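Local coordinates for nucleoplasmin-like protein (Drosophila melanogaster, PDB 1NLQ) that binds core histones and takes part in the ATP-facilitated assembly of regularly spaced nucleosomal arrays, its N-terminal core forming pentameric rings that pair into a decamer, at residues Val53-Asp58 with Tyr82-Thr87; Lys31-Gln36 with Asn76-Phe81. All blocks are in the same frame, centred on the assembly; numbering follows the deposited sequence.

Contact 1 (Val53-Asp58 with Tyr82-Thr87); sequences VNTPKD and YESKVT
Lys57 NZ donates to two consecutive backbone carbonyls, Glu83 O at 2.6 Å and Tyr82 O at 2.9 Å, meeting each from above its carbonyl plane. CG stands anti to the backbone N (chi1 -175°) and the chain beyond it is extended, which carries the ammonium across to the loop. A water accepts from Lys57 NZ and donates to Glu83 OE2, which itself stays 4.3 Å from Lys57 NZ, too far for a direct salt bridge; Glu83 OE1 takes the backbone N of Gly29. At the other end Asn54 and Thr87 form an antiparallel hydrogen-bonded pair, with Asn54 N giving to Thr87 O and Thr87 N to Asn54 O (2.9 Å). Val53 CG2 presses tightly on Val86 CG1, and Thr55 OG1 rests against Val86 CG2 at 3.3 Å. A second water links Ser84 OG and Asp58 OD2, with a weak bond to Thr55 OG1. An alanine at Thr55 lacks OG1 and CG2, which would probably open a gap beside Val86 CG2 and Ser84 CB and cost this water its weak third partner. Beyond the strand pair, the join passes to a lysine on two carbonyls and to water bridges between polar side chains, and probably depends there on the lysine's charge and on ordered water.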
loop_
_atom_site.group_PDB
_atom_site.type_symbol
_atom_site.label_atom_id
_atom_site.label_comp_id
_atom_site.label_asym_id
_atom_site.label_seq_id
_atom_site.Cartn_x
_atom_site.Cartn_y
_atom_site.Cartn_z
ATOM N N VAL A 53 16.504 4.667 -9.591
ATOM C CA VAL A 53 17.396 4.292 -8.509
ATOM C C VAL A 53 18.628 3.635 -9.123
ATOM O O VAL A 53 18.531 2.915 -10.115
ATOM C CB VAL A 53 16.709 3.320 -7.496
ATOM C CG1 VAL A 53 16.442 1.974 -8.136
ATOM C CG2 VAL A 53 17.594 3.140 -6.273
ATOM N N ASN A 54 19.789 3.918 -8.539
ATOM C CA ASN A 54 21.044 3.363 -9.025
ATOM C C ASN A 54 21.852 2.735 -7.906
ATOM O O ASN A 54 22.072 3.347 -6.867
ATOM C CB ASN A 54 21.908 4.448 -9.670
ATOM C CG ASN A 54 21.262 5.063 -10.885
ATOM O OD1 ASN A 54 20.456 5.998 -10.778
ATOM N ND2 ASN A 54 21.595 4.533 -12.056
ATOM N N THR A 55 22.291 1.505 -8.119
ATOM C CA THR A 55 23.123 0.826 -7.142
ATOM C C THR A 55 24.157 0.031 -7.919
ATOM O O THR A 55 23.825 -0.927 -8.606
ATOM C CB THR A 55 22.313 -0.131 -6.244
ATOM O OG1 THR A 55 21.604 0.619 -5.249
ATOM C CG2 THR A 55 23.241 -1.104 -5.549
ATOM N N PRO A 56 25.433 0.427 -7.825
ATOM C CA PRO A 56 26.473 -0.305 -8.556
ATOM C C PRO A 56 26.528 -1.751 -8.087
ATOM O O PRO A 56 26.608 -2.685 -8.896
ATOM C CB PRO A 56 27.748 0.463 -8.204
ATOM C CG PRO A 56 27.236 1.869 -7.911
ATOM C CD PRO A 56 26.017 1.554 -7.078
ATOM N N LYS A 57 26.472 -1.908 -6.769
ATOM C CA LYS A 57 26.517 -3.201 -6.098
ATOM C C LYS A 57 25.741 -4.307 -6.805
ATOM O O LYS A 57 26.116 -5.479 -6.726
ATOM C CB LYS A 57 25.999 -3.038 -4.664
ATOM C CG LYS A 57 26.102 -4.293 -3.806
ATOM C CD LYS A 57 25.618 -4.035 -2.380
ATOM C CE LYS A 57 25.974 -5.192 -1.456
ATOM N NZ LYS A 57 25.474 -5.052 -0.067
ATOM N N ASP A 58 24.666 -3.938 -7.497
ATOM C CA ASP A 58 23.849 -4.920 -8.200
ATOM C C ASP A 58 23.552 -4.579 -9.664
ATOM O O ASP A 58 22.520 -5.001 -10.208
ATOM C CB ASP A 58 22.540 -5.103 -7.439
ATOM C CG ASP A 58 22.763 -5.298 -5.955
ATOM O OD1 ASP A 58 23.371 -6.331 -5.581
ATOM O OD2 ASP A 58 22.354 -4.418 -5.160
ATOM N N TYR A 82 20.383 -2.925 0.830
ATOM C CA TYR A 82 21.236 -3.378 1.914
ATOM C C TYR A 82 22.711 -3.117 1.647
ATOM O O TYR A 82 23.212 -3.398 0.562
ATOM C CB TYR A 82 20.995 -4.872 2.111
ATOM C CG TYR A 82 21.803 -5.545 3.195
ATOM C CD1 TYR A 82 21.446 -5.429 4.537
ATOM C CD2 TYR A 82 22.889 -6.352 2.870
ATOM C CE1 TYR A 82 22.150 -6.110 5.530
ATOM C CE2 TYR A 82 23.596 -7.035 3.848
ATOM C CZ TYR A 82 23.219 -6.912 5.176
ATOM O OH TYR A 82 23.913 -7.612 6.138
ATOM N N GLU A 83 23.391 -2.564 2.643
ATOM C CA GLU A 83 24.822 -2.287 2.544
ATOM C C GLU A 83 25.265 -1.929 1.141
ATOM O O GLU A 83 26.069 -2.642 0.530
ATOM C CB GLU A 83 25.619 -3.508 3.014
ATOM C CG GLU A 83 25.474 -3.800 4.487
ATOM C CD GLU A 83 26.240 -5.029 4.914
ATOM O OE1 GLU A 83 26.373 -5.240 6.131
ATOM O OE2 GLU A 83 26.702 -5.785 4.036
ATOM N N SER A 84 24.741 -0.830 0.615
ATOM C CA SER A 84 25.122 -0.420 -0.720
ATOM C C SER A 84 24.913 1.068 -0.915
ATOM O O SER A 84 24.123 1.698 -0.211
ATOM C CB SER A 84 24.344 -1.231 -1.773
ATOM O OG SER A 84 22.945 -1.201 -1.544
ATOM N N LYS A 85 25.666 1.634 -1.846
ATOM C CA LYS A 85 25.547 3.045 -2.153
ATOM C C LYS A 85 24.370 3.179 -3.110
ATOM O O LYS A 85 24.360 2.563 -4.182
ATOM C CB LYS A 85 26.823 3.556 -2.827
ATOM C CG LYS A 85 26.793 5.036 -3.107
ATOM C CD LYS A 85 28.020 5.487 -3.853
ATOM C CE LYS A 85 27.920 6.963 -4.209
ATOM N NZ LYS A 85 28.921 7.352 -5.234
ATOM N N VAL A 86 23.379 3.975 -2.726
ATOM C CA VAL A 86 22.208 4.146 -3.573
ATOM C C VAL A 86 21.996 5.582 -4.021
ATOM O O VAL A 86 21.992 6.497 -3.208
ATOM C CB VAL A 86 20.937 3.680 -2.842
ATOM C CG1 VAL A 86 19.726 3.875 -3.733
ATOM C CG2 VAL A 86 21.074 2.228 -2.447
ATOM N N THR A 87 21.812 5.781 -5.321
ATOM C CA THR A 87 21.582 7.129 -5.817
ATOM C C THR A 87 20.220 7.230 -6.498
ATOM O O THR A 87 19.902 6.426 -7.368
ATOM C CB THR A 87 22.650 7.544 -6.833
ATOM O OG1 THR A 87 23.950 7.476 -6.228
ATOM C CG2 THR A 87 22.395 8.968 -7.288
HETATM O O HOH W 1 21.266 -2.203 -3.492
HETATM O O HOH W 2 26.031 -7.239 1.484
#

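Contact 2 (Lys31-Gln36 with Asn76-Phe81)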
loop_
_atom_site.group_PDB
_atom_site.type_symbol
_atom_site.label_atom_id
_atom_site.label_comp_id
_atom_site.label_asym_id
_atom_site.label_seq_id
_atom_site.Cartn_x
_atom_site.Cartn_y
_atom_site.Cartn_z
ATOM N N LYS A 31 20.678 -0.601 6.185
ATOM C CA LYS A 31 19.681 -0.797 5.144
ATOM C C LYS A 31 18.805 0.432 4.993
ATOM O O LYS A 31 18.417 1.051 5.978
ATOM C CB LYS A 31 18.788 -1.999 5.476
ATOM C CG LYS A 31 17.667 -2.244 4.465
ATOM C CD LYS A 31 16.657 -3.287 4.944
ATOM C CE LYS A 31 17.319 -4.627 5.233
ATOM N NZ LYS A 31 16.321 -5.702 5.521
ATOM N N LEU A 32 18.503 0.776 3.750
ATOM C CA LEU A 32 17.637 1.909 3.461
ATOM C C LEU A 32 16.325 1.346 2.941
ATOM O O LEU A 32 16.303 0.613 1.952
ATOM C CB LEU A 32 18.258 2.804 2.393
ATOM C CG LEU A 32 17.400 4.000 1.974
ATOM C CD1 LEU A 32 17.186 4.937 3.160
ATOM C CD2 LEU A 32 18.086 4.731 0.843
ATOM N N VAL A 33 15.228 1.668 3.616
ATOM C CA VAL A 33 13.927 1.183 3.193
ATOM C C VAL A 33 13.161 2.368 2.638
ATOM O O VAL A 33 12.988 3.365 3.326
ATOM C CB VAL A 33 13.125 0.595 4.372
ATOM C CG1 VAL A 33 11.796 0.036 3.866
ATOM C CG2 VAL A 33 13.938 -0.492 5.068
ATOM N N ILE A 34 12.726 2.272 1.391
ATOM C CA ILE A 34 11.976 3.369 0.793
ATOM C C ILE A 34 10.498 3.034 0.851
ATOM O O ILE A 34 10.036 2.109 0.187
ATOM C CB ILE A 34 12.404 3.611 -0.662
ATOM C CG1 ILE A 34 13.876 4.032 -0.706
ATOM C CG2 ILE A 34 11.536 4.685 -1.284
ATOM C CD1 ILE A 34 14.225 5.207 0.203
ATOM N N LYS A 35 9.765 3.798 1.658
ATOM C CA LYS A 35 8.342 3.569 1.861
ATOM C C LYS A 35 7.408 4.317 0.936
ATOM O O LYS A 35 6.397 3.772 0.510
ATOM C CB LYS A 35 7.964 3.913 3.303
ATOM C CG LYS A 35 8.567 3.001 4.356
ATOM C CD LYS A 35 7.996 1.605 4.229
ATOM C CE LYS A 35 8.353 0.727 5.420
ATOM N NZ LYS A 35 7.650 -0.588 5.345
ATOM N N GLN A 36 7.738 5.565 0.643
ATOM C CA GLN A 36 6.879 6.393 -0.187
ATOM C C GLN A 36 7.647 7.402 -1.032
ATOM O O GLN A 36 8.665 7.946 -0.609
ATOM C CB GLN A 36 5.868 7.117 0.729
ATOM C CG GLN A 36 5.002 8.174 0.063
ATOM C CD GLN A 36 4.071 8.882 1.049
ATOM O OE1 GLN A 36 2.895 8.545 1.159
ATOM N NE2 GLN A 36 4.603 9.863 1.774
ATOM N N ASN A 76 4.201 3.572 -3.311
ATOM C CA ASN A 76 4.702 3.035 -2.052
ATOM C C ASN A 76 5.504 1.794 -2.392
ATOM O O ASN A 76 5.023 0.675 -2.274
ATOM C CB ASN A 76 3.525 2.684 -1.146
ATOM C CG ASN A 76 2.718 3.905 -0.751
ATOM O OD1 ASN A 76 3.118 4.665 0.126
ATOM N ND2 ASN A 76 1.588 4.113 -1.414
ATOM N N PRO A 77 6.755 1.983 -2.824
ATOM C CA PRO A 77 7.621 0.862 -3.197
ATOM C C PRO A 77 7.843 -0.181 -2.107
ATOM O O PRO A 77 7.688 -1.385 -2.337
ATOM C CB PRO A 77 8.930 1.551 -3.591
ATOM C CG PRO A 77 8.490 2.922 -4.027
ATOM C CD PRO A 77 7.462 3.267 -2.980
ATOM N N ASP A 78 8.197 0.295 -0.917
ATOM C CA ASP A 78 8.500 -0.568 0.216
ATOM C C ASP A 78 9.654 -1.475 -0.179
ATOM O O ASP A 78 9.664 -2.666 0.118
ATOM C CB ASP A 78 7.290 -1.413 0.644
ATOM C CG ASP A 78 7.515 -2.108 1.988
ATOM O OD1 ASP A 78 8.324 -1.590 2.788
ATOM O OD2 ASP A 78 6.891 -3.164 2.256
ATOM N N VAL A 79 10.628 -0.893 -0.871
ATOM C CA VAL A 79 11.793 -1.647 -1.296
ATOM C C VAL A 79 12.956 -1.347 -0.374
ATOM O O VAL A 79 12.952 -0.348 0.340
ATOM C CB VAL A 79 12.199 -1.296 -2.738
ATOM C CG1 VAL A 79 11.096 -1.688 -3.689
ATOM C CG2 VAL A 79 12.501 0.190 -2.857
ATOM N N GLU A 80 13.948 -2.227 -0.369
ATOM C CA GLU A 80 15.108 -2.011 0.469
ATOM C C GLU A 80 16.430 -2.197 -0.238
ATOM O O GLU A 80 16.546 -2.951 -1.203
ATOM C CB GLU A 80 15.061 -2.907 1.702
ATOM C CG GLU A 80 14.749 -4.353 1.447
ATOM C CD GLU A 80 14.793 -5.150 2.735
ATOM O OE1 GLU A 80 14.085 -4.767 3.694
ATOM O OE2 GLU A 80 15.536 -6.149 2.792
ATOM N N PHE A 81 17.424 -1.476 0.259
ATOM C CA PHE A 81 18.772 -1.513 -0.274
ATOM C C PHE A 81 19.673 -1.810 0.915
ATOM O O PHE A 81 19.723 -1.056 1.885
ATOM C CB PHE A 81 19.107 -0.166 -0.901
ATOM C CG PHE A 81 18.115 0.269 -1.944
ATOM C CD1 PHE A 81 17.095 1.167 -1.633
ATOM C CD2 PHE A 81 18.165 -0.268 -3.224
ATOM C CE1 PHE A 81 16.139 1.518 -2.587
ATOM C CE2 PHE A 81 17.220 0.074 -4.183
ATOM C CZ PHE A 81 16.200 0.968 -3.868
#
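Asn76 meets Lys35 through its backbone, its CA lying 3.2 Å from Lys35 O in a CA-H...O contact, and Pro77 follows with CD against the same oxygen. Asp78 puts OD1 2.8 Å from Lys35 NZ in a salt bridge, the ammonium coming from above the carboxylate plane; the two side chains run alongside each other in the same direction. Each of these charges has a further mate on a neighbouring subunit: Asp78 OD2 meets Lys35 of the second subunit, and Lys35 NZ meets Asp78 of the third. Ile34 O receives weak bonds from both Asp78 N and Val79 N, while Ile34 N gives to Val79 O at 2.8 Å. Glu80 holds Lys31 NZ with both carboxylate oxygens (2.9 Å to OE2), in a salt bridge made of two weak bonds. The bend of Lys31 at chi3 (-59°) turns CE, with NZ beyond it, back to that carboxylate, and NZ also pairs with Glu4 of the second subunit. Phe81 exchanges backbone bonds with Leu32, and Ile34 CG1 lies in the plane of its ring, at the edge, 3.9 Å from CE1. Asp78 and Val79 together facing Ile34 make a G1 beta bulge, here in strand 74-82, outermost of its antiparallel sheet within this chain of the nucleoplasmin core.

How the contacts relate
The contacts lie with their centres about 12 Å apart and belong to the two four-stranded sheets of one nucleoplasmin core, contact 1 to the sheet of strands 48-55 and 86-92, contact 2 to that of strands 31-39 and 74-82. Phe81 joins them: its CB meets Val86 CG2 at 3.5 Å, and its CZ meets Val53 CG2 at 3.5 Å. The chain passes directly from contact 2 into contact 1 at Phe81-Tyr82, and Tyr82 CD1 packs back on Lys31 CE. Both contacts touch the second subunit, Phe81 and Val53 each meeting its Phe6. A bound magnesium ion lies about 11 Å from the Thr87 side chain.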